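Side-chain contact in myosin-2 (Saccharomyces cerevisiae, PDB 6IXO), which carries organelles and other cargo along actin cables as a class V myosin, its globular tail, the part in this structure, binding cargo receptors: residues Val225-Ala228 with Val229-Leu233. Sequence-based numbering, arbitrary orientation. Where two conformers were deposited one is given.
Sequences VFHA and VVTTL
Phe226 and Val230 meet one turn apart near the start of helix 223-247, within the globular cargo-binding tail, in a local i to i+4 contact; the same spacing brings Val225 to Val229 as a second apolar pair and His227 to Thr231 as a polar one. Four successive backbone bonds, from Val229 N to Val225 O through Thr232 N to Ala228 O, support the helical geometry, all with N-H...O angles of 160° or more. On the buried side, Phe226 CE1 touches Val230 CG2 at 3.4 Å, the methyl approaching the ring obliquely. CG of Phe226 anti to the backbone N, chi1 170°, sets the ring beside the carbonyl carbon, where CE1 meets that methyl; the ring also makes an edge-to-face contact with Tyr213. Val225 CG1 and Val229 CG2 touch more loosely, at 4.3 Å. Thr231 N donates to His227 O at 3.0 Å. In the conformers described, Thr231 OG1 grips His227 O a second time, at 2.9 Å from the opposite face of the carbonyl plane, and also lies over one face of the His227 ring, offset toward the rim. His227 NE2 is hydrogen-bonded to Asp278, which should help fix the ring's rotation. Around this turn, helix 202-218 packs through Met216 against Phe226 and Val229, while helix 134-180 brings Tyr159 against Ala228 and Val229.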
loop_
_atom_site.group_PDB
_atom_site.type_symbol
_atom_site.label_atom_id
_atom_site.label_comp_id
_atom_site.label_asym_id
_atom_site.label_seq_id
_atom_site.Cartn_x
_atom_site.Cartn_y
_atom_site.Cartn_z
ATOM N N VAL A 225 7.521 -4.709 1.611
ATOM C CA VAL A 225 6.241 -4.243 1.135
ATOM C C VAL A 225 5.896 -2.910 1.804
ATOM O O VAL A 225 5.380 -1.963 1.174
ATOM C CB VAL A 225 5.152 -5.280 1.433
ATOM C CG1 VAL A 225 3.779 -4.684 1.168
ATOM C CG2 VAL A 225 5.379 -6.581 0.589
ATOM N N PHE A 226 6.172 -2.844 3.094
ATOM C CA PHE A 226 6.024 -1.584 3.823
ATOM C C PHE A 226 6.851 -0.470 3.156
ATOM O O PHE A 226 6.368 0.668 2.924
ATOM C CB PHE A 226 6.447 -1.777 5.285
ATOM C CG PHE A 226 6.551 -0.436 6.048
ATOM C CD1 PHE A 226 5.408 0.232 6.412
ATOM C CD2 PHE A 226 7.766 0.075 6.385
ATOM C CE1 PHE A 226 5.458 1.483 7.118
ATOM C CE2 PHE A 226 7.866 1.320 7.095
ATOM C CZ PHE A 226 6.699 2.020 7.458
ATOM N N HIS A 227 8.116 -0.783 2.858
ATOM C CA HIS A 227 8.991 0.190 2.201
ATOM C C HIS A 227 8.384 0.682 0.892
ATOM O O HIS A 227 8.394 1.872 0.599
ATOM C CB HIS A 227 10.391 -0.392 1.929
ATOM C CG HIS A 227 11.348 0.618 1.374
ATOM N ND1 HIS A 227 11.532 0.807 0.018
ATOM C CD2 HIS A 227 12.125 1.542 1.989
ATOM C CE1 HIS A 227 12.393 1.793 -0.174
ATOM N NE2 HIS A 227 12.766 2.256 1.005
ATOM N N ALA A 228 7.859 -0.232 0.090
ATOM C CA ALA A 228 7.329 0.160 -1.240
ATOM C C ALA A 228 6.117 1.048 -1.084
ATOM O O ALA A 228 5.985 2.075 -1.749
ATOM C CB ALA A 228 6.958 -1.150 -2.082
ATOM N N VAL A 229 5.207 0.637 -0.215
ATOM C CA VAL A 229 3.965 1.374 -0.054
ATOM C C VAL A 229 4.251 2.795 0.432
ATOM O O VAL A 229 3.760 3.784 -0.110
ATOM C CB VAL A 229 3.048 0.680 0.954
ATOM C CG1 VAL A 229 1.889 1.635 1.365
ATOM C CG2 VAL A 229 2.536 -0.655 0.349
ATOM N N VAL A 230 5.082 2.905 1.458
ATOM C CA VAL A 230 5.289 4.230 2.024
ATOM C C VAL A 230 6.125 5.138 1.129
ATOM O O VAL A 230 5.861 6.359 1.027
ATOM C CB VAL A 230 5.946 4.096 3.432
ATOM C CG1 VAL A 230 6.355 5.511 3.956
ATOM C CG2 VAL A 230 4.916 3.461 4.364
ATOM N N THR A 231 7.132 4.586 0.457
ATOM C CA THR A 231 7.934 5.356 -0.496
ATOM C C THR A 231 7.050 5.912 -1.620
ATOM O O THR A 231 7.176 7.077 -2.065
ATOM C CB THR A 231 9.052 4.462 -1.089
ATOM O OG1 THR A 231 10.037 4.221 -0.077
ATOM C CG2 THR A 231 9.705 5.136 -2.290
ATOM N N THR A 232 6.156 5.050 -2.112
ATOM C CA THR A 232 5.202 5.502 -3.166
ATOM C C THR A 232 4.336 6.641 -2.630
ATOM O O THR A 232 4.146 7.672 -3.284
ATOM C CB THR A 232 4.293 4.341 -3.652
ATOM O OG1 THR A 232 5.106 3.332 -4.243
ATOM C CG2 THR A 232 3.261 4.833 -4.705
ATOM N N LEU A 233 3.859 6.498 -1.405
ATOM C CA LEU A 233 2.959 7.529 -0.871
ATOM C C LEU A 233 3.674 8.852 -0.532
ATOM O O LEU A 233 3.109 9.942 -0.746
ATOM C CB LEU A 233 2.235 7.005 0.370
ATOM C CG LEU A 233 1.248 5.856 0.035
ATOM C CD1 LEU A 233 0.609 5.314 1.306
ATOM C CD2 LEU A 233 0.126 6.253 -0.990
#